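Local coordinates for protein cellulase (Bacteroides salanitronis, PDB 6WQY) that probably cleaves beta-1,4-glucan chains of cellulose, this chain being the glycoside hydrolase family 5 catalytic part of a broad-specificity endoglucanase, at residues F64-N69 / A358-A363; I256-N261 / L325-Y330; A262-S267 / T352-W357; G289-M294 / C332-D337. All blocks are in the same frame, centred on the assembly; numbering follows the deposited sequence. Where two conformers were deposited one is given.

How the interactions relate
All four contacts lie in one (beta/alpha)8 barrel. Interactions 1, 2 and 4 are buried; interaction 3 sits at the surface. Helix 318-337 serves twice, meeting helix 256-259 in interaction 2 and helix 284-299 in interaction 4. Interactions 1 and 3 share the long loop between strand 342-346 and helix 371-383. Each buried contact is apolar and turns on an aromatic ring: a methyl over a ring face in interaction 1, an edge-to-face tyrosine pair in interaction 2, a ring edge against helix backbone in interaction 4. Interaction 3 instead uses polar side chains and a water. It touches interaction 2, where Asn261 ND2 probably donates to Thr354 O.

Interaction 1 (F64-N69 / A358-A363); sequences FDALAN and ALFNHA
Phe360 meets Ala66 and Leu67 where the loop after the last strand of the (beta/alpha)8 barrel comes back to helix 61-70, the helix that follows strand 34-37. From CB, which heads for the helix, the side chain runs with CG anti to its carbonyl carbon (chi1 -60°), and this carries the ring up to the helix surface. Along one side of the ring every atom faces the same methyl: CD1 lies 3.7 Å from Leu67 CD2, CE1 only 3.4 Å from Leu67 CD2, and CZ at the tip 3.8 Å from Leu67 CD2. That methyl stands over the ring face as a CH-pi contact, 3.9 Å from the centroid of Phe360 and 29° off the ring normal. On the other side of the ring CE2 comes to Ala66 CB at 4.3 Å, a looser apolar touch. Trp35 of strand 34-37, Met367 of the loop and Ile375 of helix 371-383 also touch the ring, so the Phe360 ring sits between helix 61-70 and helix 371-383. Next to Phe360, Asn361 forms an Asx turn in which its OD1 accepts from Ala363 N at 2.9 Å. Leu67 divides its two methyls between rings: CD2 serves Phe360, and CD1 stands 4.2 Å above the plane of Phe64, offset toward that ring's rim.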
loop_
_atom_site.group_PDB
_atom_site.type_symbol
_atom_site.label_atom_id
_atom_site.label_comp_id
_atom_site.label_asym_id
_atom_site.label_seq_id
_atom_site.Cartn_x
_atom_site.Cartn_y
_atom_site.Cartn_z
ATOM N N PHE A 64 12.952 12.139 1.108
ATOM C CA PHE A 64 11.738 12.445 1.859
ATOM C C PHE A 64 11.496 13.939 1.944
ATOM O O PHE A 64 10.345 14.383 1.868
ATOM C CB PHE A 64 11.779 11.732 3.209
ATOM C CG PHE A 64 11.506 10.261 3.085
ATOM C CD1 PHE A 64 12.492 9.380 2.681
ATOM C CD2 PHE A 64 10.239 9.764 3.333
ATOM C CE1 PHE A 64 12.212 8.031 2.531
ATOM C CE2 PHE A 64 9.956 8.429 3.208
ATOM C CZ PHE A 64 10.941 7.558 2.801
ATOM N N ASP A 65 12.560 14.733 2.050
ATOM C CA ASP A 65 12.399 16.176 1.998
ATOM C C ASP A 65 11.803 16.598 0.664
ATOM O O ASP A 65 10.936 17.479 0.603
ATOM C CB ASP A 65 13.758 16.846 2.184
ATOM C CG ASP A 65 14.313 16.726 3.587
ATOM O OD1 ASP A 65 13.602 16.297 4.514
ATOM O OD2 ASP A 65 15.500 17.088 3.768
ATOM N N ALA A 66 12.261 15.966 -0.425
ATOM C CA ALA A 66 11.745 16.279 -1.748
ATOM C C ALA A 66 10.280 15.881 -1.875
ATOM O O ALA A 66 9.492 16.612 -2.490
ATOM C CB ALA A 66 12.594 15.599 -2.823
ATOM N N LEU A 67 9.890 14.733 -1.312
ATOM C CA LEU A 67 8.486 14.321 -1.370
ATOM C C LEU A 67 7.596 15.343 -0.671
ATOM O O LEU A 67 6.528 15.710 -1.173
ATOM C CB LEU A 67 8.323 12.955 -0.714
ATOM C CG LEU A 67 8.986 11.795 -1.447
ATOM C CD1 LEU A 67 8.983 10.550 -0.592
ATOM C CD2 LEU A 67 8.305 11.516 -2.770
ATOM N N ALA A 68 8.011 15.790 0.519
ATOM C CA ALA A 68 7.237 16.781 1.254
ATOM C C ALA A 68 7.200 18.102 0.499
ATOM O O ALA A 68 6.140 18.734 0.388
ATOM C CB ALA A 68 7.822 16.966 2.653
ATOM N N ASN A 69 8.333 18.524 -0.052
ATOM C CA ASN A 69 8.343 19.776 -0.804
ATOM C C ASN A 69 7.438 19.707 -2.025
ATOM O O ASN A 69 6.860 20.721 -2.424
ATOM C CB ASN A 69 9.768 20.128 -1.234
ATOM C CG ASN A 69 10.636 20.560 -0.073
ATOM O OD1 ASN A 69 10.136 20.939 0.986
ATOM N ND2 ASN A 69 11.949 20.516 -0.270
ATOM N N ALA A 358 8.920 5.723 -12.215
ATOM C CA ALA A 358 9.671 6.628 -11.354
ATOM C C ALA A 358 9.254 8.081 -11.541
ATOM O O ALA A 358 9.190 8.584 -12.673
ATOM C CB ALA A 358 11.164 6.504 -11.674
ATOM N N LEU A 359 9.042 8.764 -10.430
ATOM C CA LEU A 359 8.898 10.216 -10.381
ATOM C C LEU A 359 10.111 10.888 -9.764
ATOM O O LEU A 359 10.432 12.023 -10.142
ATOM C CB LEU A 359 7.652 10.609 -9.584
ATOM C CG LEU A 359 6.334 10.017 -10.076
ATOM C CD1 LEU A 359 5.186 10.452 -9.156
ATOM C CD2 LEU A 359 6.032 10.384 -11.511
ATOM N N PHE A 360 10.788 10.212 -8.830
ATOM C CA PHE A 360 11.967 10.743 -8.173
ATOM C C PHE A 360 13.087 9.711 -8.214
ATOM O O PHE A 360 12.835 8.497 -8.133
ATOM C CB PHE A 360 11.721 11.008 -6.673
ATOM C CG PHE A 360 10.627 11.990 -6.391
ATOM C CD1 PHE A 360 9.315 11.567 -6.304
ATOM C CD2 PHE A 360 10.907 13.323 -6.200
ATOM C CE1 PHE A 360 8.296 12.463 -6.050
ATOM C CE2 PHE A 360 9.893 14.228 -5.937
ATOM C CZ PHE A 360 8.586 13.790 -5.859
ATOM N N ASN A 361 14.326 10.188 -8.283
ATOM C CA ASN A 361 15.456 9.343 -7.916
ATOM C C ASN A 361 15.369 9.082 -6.411
ATOM O O ASN A 361 15.272 10.022 -5.613
ATOM C CB ASN A 361 16.767 10.036 -8.291
ATOM C CG ASN A 361 17.975 9.172 -8.017
ATOM O OD1 ASN A 361 18.290 8.894 -6.858
ATOM N ND2 ASN A 361 18.654 8.740 -9.062
ATOM N N HIS A 362 15.364 7.796 -6.011
ATOM C CA HIS A 362 15.099 7.440 -4.628
ATOM C C HIS A 362 16.239 7.796 -3.683
ATOM O O HIS A 362 16.044 7.757 -2.464
ATOM C CB HIS A 362 14.789 5.947 -4.505
ATOM C CG HIS A 362 13.465 5.541 -5.071
ATOM N ND1 HIS A 362 12.909 4.314 -4.769
ATOM C CD2 HIS A 362 12.584 6.161 -5.897
ATOM C CE1 HIS A 362 11.750 4.188 -5.389
ATOM N NE2 HIS A 362 11.528 5.295 -6.080
ATOM N N ALA A 363 17.409 8.139 -4.210
ATOM C CA ALA A 363 18.539 8.521 -3.381
ATOM C C ALA A 363 18.810 10.017 -3.384
ATOM O O ALA A 363 19.143 10.583 -2.335
ATOM C CB ALA A 363 19.803 7.786 -3.841
#

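Interaction 2 (I256-N261 / L325-Y330); sequences IDYTEN and LYYLEY
Tyr258 presses the edge of its ring onto the face of Tyr327, with CE2 leading and lying 4.1 Å from Tyr327 CG. The two ring planes stand at 67° and their centroids are 5.8 Å apart, an edge-to-face pair in which the side chains run past one another in opposite directions. Both chains leave their backbones with CG anti to the backbone N (chi1 171° for Tyr258, 175° for Tyr327), which extends each ring across the gap between helix 256-259 and helix 318-337. Farther out on Tyr327, Thr259 crosses at about a right angle: its CG2 comes to 3.4 Å from Tyr327 OH and to 3.6 Å from Tyr327 CE2, so one methyl bears on the phenol end while Tyr258 takes the root of the ring. The hydroxyls look elsewhere. Tyr327 OH is hydrogen-bonded to the carbonyl O of Asp254, just ahead of the short helix, and Thr259 OG1 to that of Tyr253. Trp269 adds a third aromatic, edge-to-face with Tyr327. With an alanine at Tyr327, the Asp254 carbonyl would probably lose its hydroxyl partner, and Tyr258 and the Thr259 methyl would be left bordering a gap. The arrangement is that of a (beta/alpha)8 barrel in which a short helix after strand 246-251 packs against helix 318-337, which follows strand 305-310.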
loop_
_atom_site.group_PDB
_atom_site.type_symbol
_atom_site.label_atom_id
_atom_site.label_comp_id
_atom_site.label_asym_id
_atom_site.label_seq_id
_atom_site.Cartn_x
_atom_site.Cartn_y
_atom_site.Cartn_z
ATOM N N ILE A 256 -4.542 -3.149 -15.823
ATOM C CA ILE A 256 -3.097 -3.298 -15.694
ATOM C C ILE A 256 -2.398 -3.354 -17.043
ATOM O O ILE A 256 -1.246 -2.917 -17.165
ATOM C CB ILE A 256 -2.761 -4.507 -14.796
ATOM C CG1 ILE A 256 -1.264 -4.580 -14.492
ATOM C CG2 ILE A 256 -3.241 -5.800 -15.418
ATOM C CD1 ILE A 256 -0.742 -3.459 -13.630
ATOM N N ASP A 257 -3.044 -3.895 -18.078
ATOM C CA ASP A 257 -2.382 -3.907 -19.377
ATOM C C ASP A 257 -2.019 -2.497 -19.826
ATOM O O ASP A 257 -0.997 -2.309 -20.496
ATOM C CB ASP A 257 -3.271 -4.581 -20.428
ATOM C CG ASP A 257 -3.305 -6.094 -20.284
ATOM O OD1 ASP A 257 -2.579 -6.644 -19.423
ATOM O OD2 ASP A 257 -4.073 -6.738 -21.033
ATOM N N TYR A 258 -2.843 -1.509 -19.481
ATOM C CA TYR A 258 -2.544 -0.112 -19.795
ATOM C C TYR A 258 -1.578 0.499 -18.773
ATOM O O TYR A 258 -0.566 1.117 -19.137
ATOM C CB TYR A 258 -3.841 0.718 -19.873
ATOM C CG TYR A 258 -3.536 2.200 -19.981
ATOM C CD1 TYR A 258 -2.925 2.713 -21.113
ATOM C CD2 TYR A 258 -3.812 3.075 -18.939
ATOM C CE1 TYR A 258 -2.591 4.045 -21.201
ATOM C CE2 TYR A 258 -3.495 4.421 -19.026
ATOM C CZ TYR A 258 -2.873 4.899 -20.159
ATOM O OH TYR A 258 -2.537 6.231 -20.234
ATOM N N THR A 259 -1.860 0.330 -17.483
ATOM C CA THR A 259 -1.100 1.082 -16.491
ATOM C C THR A 259 0.340 0.604 -16.376
ATOM O O THR A 259 1.216 1.421 -16.077
ATOM C CB THR A 259 -1.803 1.066 -15.133
ATOM O OG1 THR A 259 -1.981 -0.293 -14.728
ATOM C CG2 THR A 259 -3.141 1.783 -15.194
ATOM N N GLU A 260 0.618 -0.682 -16.593
ATOM C CA GLU A 260 1.990 -1.162 -16.584
ATOM C C GLU A 260 2.557 -1.357 -17.990
ATOM O O GLU A 260 3.770 -1.531 -18.135
ATOM C CB GLU A 260 2.120 -2.458 -15.774
ATOM C CG GLU A 260 3.568 -2.867 -15.556
ATOM C CD GLU A 260 3.764 -3.788 -14.376
ATOM O OE1 GLU A 260 2.939 -4.689 -14.197
ATOM O OE2 GLU A 260 4.746 -3.602 -13.626
ATOM N N ASN A 261 1.722 -1.338 -19.020
ATOM C CA ASN A 261 2.187 -1.301 -20.411
ATOM C C ASN A 261 3.024 -2.526 -20.780
ATOM O O ASN A 261 4.032 -2.414 -21.479
ATOM C CB ASN A 261 2.966 -0.012 -20.695
ATOM C CG ASN A 261 3.180 0.234 -22.179
ATOM O OD1 ASN A 261 2.317 -0.070 -22.999
ATOM N ND2 ASN A 261 4.341 0.790 -22.529
ATOM N N LEU A 325 -1.509 11.216 -17.900
ATOM C CA LEU A 325 -1.826 12.253 -16.925
ATOM C C LEU A 325 -3.322 12.327 -16.688
ATOM O O LEU A 325 -3.769 12.513 -15.555
ATOM C CB LEU A 325 -1.252 13.600 -17.346
ATOM C CG LEU A 325 0.224 13.767 -17.010
ATOM C CD1 LEU A 325 1.125 12.864 -17.827
ATOM C CD2 LEU A 325 0.649 15.221 -17.168
ATOM N N TYR A 326 -4.120 12.189 -17.754
ATOM C CA TYR A 326 -5.570 12.140 -17.594
ATOM C C TYR A 326 -5.987 10.973 -16.703
ATOM O O TYR A 326 -6.781 11.152 -15.776
ATOM C CB TYR A 326 -6.256 12.086 -18.967
ATOM C CG TYR A 326 -7.733 11.776 -18.875
ATOM C CD1 TYR A 326 -8.588 12.569 -18.121
ATOM C CD2 TYR A 326 -8.270 10.676 -19.520
ATOM C CE1 TYR A 326 -9.928 12.275 -18.012
ATOM C CE2 TYR A 326 -9.610 10.365 -19.417
ATOM C CZ TYR A 326 -10.436 11.173 -18.658
ATOM O OH TYR A 326 -11.782 10.891 -18.543
ATOM N N TYR A 327 -5.460 9.779 -16.970
ATOM C CA TYR A 327 -5.762 8.620 -16.137
ATOM C C TYR A 327 -5.452 8.900 -14.670
ATOM O O TYR A 327 -6.283 8.657 -13.784
ATOM C CB TYR A 327 -4.960 7.400 -16.633
ATOM C CG TYR A 327 -5.120 6.189 -15.742
ATOM C CD1 TYR A 327 -6.165 5.293 -15.939
ATOM C CD2 TYR A 327 -4.255 5.959 -14.690
ATOM C CE1 TYR A 327 -6.340 4.197 -15.112
ATOM C CE2 TYR A 327 -4.422 4.862 -13.861
ATOM C CZ TYR A 327 -5.457 3.996 -14.070
ATOM O OH TYR A 327 -5.598 2.922 -13.209
ATOM N N LEU A 328 -4.246 9.393 -14.378
ATOM C CA LEU A 328 -3.856 9.614 -12.990
ATOM C C LEU A 328 -4.705 10.683 -12.337
ATOM O O LEU A 328 -5.097 10.547 -11.171
ATOM C CB LEU A 328 -2.370 9.961 -12.923
ATOM C CG LEU A 328 -1.418 8.812 -13.260
ATOM C CD1 LEU A 328 -0.001 9.317 -13.336
ATOM C CD2 LEU A 328 -1.510 7.699 -12.222
ATOM N N GLU A 329 -5.006 11.756 -13.070
ATOM C CA GLU A 329 -5.870 12.802 -12.536
ATOM C C GLU A 329 -7.265 12.253 -12.273
ATOM O O GLU A 329 -7.862 12.515 -11.217
ATOM C CB GLU A 329 -5.910 13.997 -13.500
ATOM C CG GLU A 329 -6.463 15.272 -12.884
ATOM C CD GLU A 329 -6.347 16.502 -13.779
ATOM O OE1 GLU A 329 -5.834 16.452 -14.909
ATOM O OE2 GLU A 329 -6.853 17.571 -13.343
ATOM N N TYR A 330 -7.790 11.461 -13.209
ATOM C CA TYR A 330 -9.130 10.906 -13.053
ATOM C C TYR A 330 -9.208 9.973 -11.850
ATOM O O TYR A 330 -10.171 10.026 -11.059
ATOM C CB TYR A 330 -9.545 10.159 -14.323
ATOM C CG TYR A 330 -11.013 9.845 -14.325
ATOM C CD1 TYR A 330 -11.503 8.685 -13.758
ATOM C CD2 TYR A 330 -11.919 10.739 -14.859
ATOM C CE1 TYR A 330 -12.853 8.420 -13.736
ATOM C CE2 TYR A 330 -13.271 10.482 -14.841
ATOM C CZ TYR A 330 -13.731 9.324 -14.272
ATOM O OH TYR A 330 -15.078 9.053 -14.237
#

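Interaction 3 (A262-S267 / T352-W357); sequences ADNIYS and TGTQSW
Thr354 turns OG1 into the position between its backbone N and carbonyl carbon (chi1 62°), while Asn264, with CG anti to its own N (chi1 -160°), reaches over to it from the other loop. The two side chains cross at about a right angle, and Asn264 OD1 stops 4.0 Å from Thr354 CB, a loose approach to carbon, with no bond between the two side chains. The polar end of Asn264 is engaged instead by Asn261, whose ND2 donates to OD1 and also to the carbonyl O of Thr354; one amide thus ties both sides together. Gln355 extends beyond CG and lays its amide end against the backbone of Ala262. A water spans the remaining distance: it is 2.7 Å from Thr354 OG1 and donates a weak bond to Ala262 O at 3.3 Å. All four touching residues are exposed, so this seam is thin and partly wet. It joins two loops of the (beta/alpha)8 barrel, one after strand 246-251 and one after strand 342-346, on the side of the strands' C-terminal ends, where glycoside hydrolase family 5 enzymes carry their substrate cleft.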
loop_
_atom_site.group_PDB
_atom_site.type_symbol
_atom_site.label_atom_id
_atom_site.label_comp_id
_atom_site.label_asym_id
_atom_site.label_seq_id
_atom_site.Cartn_x
_atom_site.Cartn_y
_atom_site.Cartn_z
ATOM N N ALA A 262 2.594 -3.711 -20.338
ATOM C CA ALA A 262 3.420 -4.910 -20.483
ATOM C C ALA A 262 3.836 -5.149 -21.932
ATOM O O ALA A 262 5.030 -5.228 -22.242
ATOM C CB ALA A 262 2.685 -6.132 -19.922
ATOM N N ASP A 263 2.866 -5.291 -22.831
ATOM C CA ASP A 263 3.157 -5.641 -24.219
ATOM C C ASP A 263 3.342 -4.421 -25.118
ATOM O O ASP A 263 3.391 -4.573 -26.342
ATOM C CB ASP A 263 2.072 -6.559 -24.784
ATOM C CG ASP A 263 2.600 -7.491 -25.869
ATOM O OD1 ASP A 263 3.813 -7.804 -25.854
ATOM O OD2 ASP A 263 1.806 -7.903 -26.740
ATOM N N ASN A 264 3.455 -3.228 -24.534
ATOM C CA ASN A 264 3.734 -1.989 -25.263
ATOM C C ASN A 264 2.814 -1.810 -26.471
ATOM O O ASN A 264 3.250 -1.448 -27.567
ATOM C CB ASN A 264 5.211 -1.897 -25.668
ATOM C CG ASN A 264 5.646 -0.475 -25.964
ATOM O OD1 ASN A 264 5.180 0.477 -25.341
ATOM N ND2 ASN A 264 6.542 -0.324 -26.936
ATOM N N ILE A 265 1.523 -2.047 -26.262
ATOM C CA ILE A 265 0.539 -1.894 -27.321
ATOM C C ILE A 265 -0.608 -0.951 -26.955
ATOM O O ILE A 265 -1.272 -0.442 -27.867
ATOM C CB ILE A 265 -0.023 -3.254 -27.781
ATOM C CG1 ILE A 265 -0.582 -4.004 -26.571
ATOM C CG2 ILE A 265 1.054 -4.066 -28.490
ATOM C CD1 ILE A 265 -1.226 -5.323 -26.900
ATOM N N TYR A 266 -0.877 -0.716 -25.676
ATOM C CA TYR A 266 -2.008 0.121 -25.263
ATOM C C TYR A 266 -1.448 1.446 -24.769
ATOM O O TYR A 266 -0.937 1.534 -23.652
ATOM C CB TYR A 266 -2.808 -0.560 -24.163
ATOM C CG TYR A 266 -3.326 -1.922 -24.538
ATOM C CD1 TYR A 266 -4.016 -2.128 -25.722
ATOM C CD2 TYR A 266 -3.122 -3.008 -23.700
ATOM C CE1 TYR A 266 -4.492 -3.380 -26.062
ATOM C CE2 TYR A 266 -3.592 -4.263 -24.030
ATOM C CZ TYR A 266 -4.277 -4.443 -25.212
ATOM O OH TYR A 266 -4.746 -5.695 -25.537
ATOM N N SER A 267 -1.579 2.484 -25.594
ATOM C CA SER A 267 -1.000 3.786 -25.300
ATOM C C SER A 267 -2.035 4.849 -24.958
ATOM O O SER A 267 -1.650 5.977 -24.637
ATOM C CB SER A 267 -0.160 4.267 -26.490
ATOM O OG SER A 267 -0.952 4.342 -27.670
ATOM N N THR A 352 14.155 5.253 -17.513
ATOM C CA THR A 352 14.223 4.953 -18.934
ATOM C C THR A 352 13.290 3.798 -19.265
ATOM O O THR A 352 12.766 3.116 -18.381
ATOM C CB THR A 352 15.648 4.574 -19.359
ATOM O OG1 THR A 352 16.008 3.317 -18.762
ATOM C CG2 THR A 352 16.639 5.646 -18.937
ATOM N N GLY A 353 13.076 3.586 -20.553
ATOM C CA GLY A 353 12.295 2.461 -21.004
ATOM C C GLY A 353 10.815 2.760 -21.044
ATOM O O GLY A 353 10.359 3.895 -20.852
ATOM N N THR A 354 10.050 1.703 -21.299
ATOM C CA THR A 354 8.624 1.812 -21.563
ATOM C C THR A 354 7.762 1.395 -20.382
ATOM O O THR A 354 6.535 1.332 -20.519
ATOM C CB THR A 354 8.254 0.980 -22.797
ATOM O OG1 THR A 354 8.550 -0.401 -22.552
ATOM C CG2 THR A 354 9.020 1.459 -24.023
ATOM N N GLN A 355 8.367 1.101 -19.231
ATOM C CA GLN A 355 7.604 0.661 -18.068
ATOM C C GLN A 355 8.116 1.338 -16.807
ATOM O O GLN A 355 8.252 0.700 -15.755
ATOM C CB GLN A 355 7.646 -0.860 -17.918
ATOM C CG GLN A 355 7.021 -1.624 -19.072
ATOM C CD GLN A 355 6.886 -3.106 -18.772
ATOM O OE1 GLN A 355 5.814 -3.581 -18.395
ATOM N NE2 GLN A 355 7.980 -3.842 -18.929
ATOM N N SER A 356 8.424 2.631 -16.889
ATOM C CA SER A 356 8.995 3.351 -15.761
ATOM C C SER A 356 7.903 4.022 -14.937
ATOM O O SER A 356 7.139 4.855 -15.450
ATOM C CB SER A 356 10.004 4.404 -16.204
ATOM O OG SER A 356 10.460 5.119 -15.063
ATOM N N TRP A 357 7.859 3.675 -13.652
ATOM C CA TRP A 357 6.978 4.297 -12.683
ATOM C C TRP A 357 7.633 5.474 -11.977
ATOM O O TRP A 357 6.979 6.156 -11.190
ATOM C CB TRP A 357 6.607 3.284 -11.586
ATOM C CG TRP A 357 6.008 1.999 -12.041
ATOM C CD1 TRP A 357 6.672 0.869 -12.412
ATOM C CD2 TRP A 357 4.609 1.685 -12.135
ATOM N NE1 TRP A 357 5.782 -0.117 -12.745
ATOM C CE2 TRP A 357 4.509 0.351 -12.579
ATOM C CE3 TRP A 357 3.438 2.396 -11.887
ATOM C CZ2 TRP A 357 3.295 -0.281 -12.787
ATOM C CZ3 TRP A 357 2.226 1.754 -12.083
ATOM C CH2 TRP A 357 2.166 0.435 -12.538
HETATM O O HOH W 1 6.570 -2.302 -22.420
#

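Interaction 4 (G289-M294 / C332-D337); sequences GQFAKM and CKAAKD
Phe291 drives the edge of its ring into the backbone of helix 318-337 at Ala334 and Ala335. Its CG sits anti to the carbonyl carbon (chi1 -68°), and chi2 of 2° lays the ring almost in the plane of its own CA, CB and CG, so that CD2 and CE2 lie on the side away from CA and form the leading edge. CD2 is 3.7 Å from Ala334 C, and CE2 is 3.6 Å from Ala335 N, both near the ring plane. The alanine methyls add to the touch: Ala334 CB, which points at the other helix, is 3.8 Å from Phe291 CD2, and Ala335 CB is 4.1 Å from Phe291 CE2. Such small side chains let the ring come right up to the main chain, with the CA atoms of Phe291 and Ala335 only 7.1 Å apart. Phe252 meets the ring edge-to-face, and Ile307 of strand 305-310 touches it too. A serine in place of Phe291 would probably open a gap between the helices and leave the two alanines and Phe252 without the ring they pack on. Elsewhere on helix 284-299, Lys293 NZ bonds Gln290 OE1 at 2.8 Å, on a lone pair in the carbonyl plane, and Asp229 binds both residues. The contact is typical of a (beta/alpha)8 barrel: consecutive outer helices, 284-299 and 318-337, packed side by side over the intervening strand 305-310.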
loop_
_atom_site.group_PDB
_atom_site.type_symbol
_atom_site.label_atom_id
_atom_site.label_comp_id
_atom_site.label_asym_id
_atom_site.label_seq_id
_atom_site.Cartn_x
_atom_site.Cartn_y
_atom_site.Cartn_z
ATOM N N GLY A 289 -17.107 2.718 -10.829
ATOM C CA GLY A 289 -17.843 1.540 -10.414
ATOM C C GLY A 289 -17.146 0.764 -9.317
ATOM O O GLY A 289 -17.776 0.296 -8.361
ATOM N N GLN A 290 -15.832 0.591 -9.444
ATOM C CA GLN A 290 -15.078 -0.125 -8.423
ATOM C C GLN A 290 -14.995 0.684 -7.142
ATOM O O GLN A 290 -15.135 0.131 -6.043
ATOM C CB GLN A 290 -13.690 -0.468 -8.952
ATOM C CG GLN A 290 -13.704 -1.469 -10.088
ATOM C CD GLN A 290 -14.380 -2.761 -9.684
ATOM O OE1 GLN A 290 -15.569 -2.949 -9.927
ATOM N NE2 GLN A 290 -13.625 -3.652 -9.055
ATOM N N PHE A 291 -14.731 1.987 -7.248
ATOM C CA PHE A 291 -14.635 2.783 -6.029
ATOM C C PHE A 291 -16.002 2.899 -5.347
ATOM O O PHE A 291 -16.067 3.001 -4.109
ATOM C CB PHE A 291 -14.022 4.158 -6.305
ATOM C CG PHE A 291 -12.564 4.132 -6.699
ATOM C CD1 PHE A 291 -11.853 2.960 -6.847
ATOM C CD2 PHE A 291 -11.904 5.328 -6.922
ATOM C CE1 PHE A 291 -10.514 2.982 -7.228
ATOM C CE2 PHE A 291 -10.577 5.359 -7.306
ATOM C CZ PHE A 291 -9.884 4.192 -7.460
ATOM N N ALA A 292 -17.099 2.861 -6.126
ATOM C CA ALA A 292 -18.436 2.870 -5.537
ATOM C C ALA A 292 -18.663 1.647 -4.663
ATOM O O ALA A 292 -19.378 1.730 -3.652
ATOM C CB ALA A 292 -19.493 2.951 -6.635
ATOM N N LYS A 293 -18.082 0.499 -5.027
ATOM C CA LYS A 293 -18.221 -0.688 -4.181
ATOM C C LYS A 293 -17.549 -0.463 -2.839
ATOM O O LYS A 293 -18.096 -0.823 -1.786
ATOM C CB LYS A 293 -17.623 -1.910 -4.883
ATOM C CG LYS A 293 -18.330 -2.303 -6.163
ATOM C CD LYS A 293 -17.626 -3.425 -6.905
ATOM C CE LYS A 293 -18.345 -3.776 -8.187
ATOM N NZ LYS A 293 -17.563 -4.723 -9.038
ATOM N N MET A 294 -16.358 0.136 -2.856
ATOM C CA MET A 294 -15.660 0.431 -1.611
ATOM C C MET A 294 -16.435 1.437 -0.770
ATOM O O MET A 294 -16.496 1.318 0.463
ATOM C CB MET A 294 -14.266 0.986 -1.910
ATOM C CG MET A 294 -13.307 -0.033 -2.501
ATOM S SD MET A 294 -12.946 -1.450 -1.406
ATOM C CE MET A 294 -12.019 -0.621 -0.118
ATOM N N CYS A 332 -7.170 9.852 -9.186
ATOM C CA CYS A 332 -6.986 10.551 -7.913
ATOM C C CYS A 332 -8.234 11.334 -7.516
ATOM O O CYS A 332 -8.606 11.356 -6.334
ATOM C CB CYS A 332 -5.754 11.445 -7.946
ATOM S SG CYS A 332 -4.192 10.538 -7.864
ATOM N N LYS A 333 -8.890 11.979 -8.480
ATOM C CA LYS A 333 -10.124 12.697 -8.176
ATOM C C LYS A 333 -11.221 11.735 -7.733
ATOM O O LYS A 333 -11.971 12.032 -6.792
ATOM C CB LYS A 333 -10.544 13.518 -9.392
ATOM C CG LYS A 333 -11.856 14.273 -9.227
ATOM C CD LYS A 333 -11.834 15.199 -8.020
ATOM C CE LYS A 333 -13.090 16.060 -7.969
ATOM N NZ LYS A 333 -13.308 16.645 -6.618
ATOM N N ALA A 334 -11.320 10.569 -8.375
ATOM C CA ALA A 334 -12.298 9.576 -7.960
ATOM C C ALA A 334 -11.973 9.044 -6.575
ATOM O O ALA A 334 -12.880 8.844 -5.751
ATOM C CB ALA A 334 -12.374 8.451 -8.983
ATOM N N ALA A 335 -10.694 8.807 -6.284
ATOM C CA ALA A 335 -10.322 8.365 -4.947
ATOM C C ALA A 335 -10.808 9.364 -3.900
ATOM O O ALA A 335 -11.423 8.985 -2.891
ATOM C CB ALA A 335 -8.806 8.179 -4.871
ATOM N N LYS A 336 -10.553 10.650 -4.126
ATOM C CA LYS A 336 -11.037 11.677 -3.207
ATOM C C LYS A 336 -12.554 11.624 -3.083
ATOM O O LYS A 336 -13.106 11.668 -1.973
ATOM C CB LYS A 336 -10.573 13.050 -3.694
ATOM C CG LYS A 336 -11.061 14.219 -2.862
ATOM C CD LYS A 336 -10.523 14.177 -1.455
ATOM C CE LYS A 336 -10.869 15.445 -0.690
ATOM N NZ LYS A 336 -10.465 15.318 0.732
ATOM N N ASP A 337 -13.251 11.552 -4.219
ATOM C CA ASP A 337 -14.711 11.571 -4.201
ATOM C C ASP A 337 -15.312 10.366 -3.487
ATOM O O ASP A 337 -16.433 10.456 -2.965
ATOM C CB ASP A 337 -15.249 11.618 -5.629
ATOM C CG ASP A 337 -15.018 12.950 -6.313
ATOM O OD1 ASP A 337 -14.729 13.953 -5.628
ATOM O OD2 ASP A 337 -15.149 12.985 -7.556
#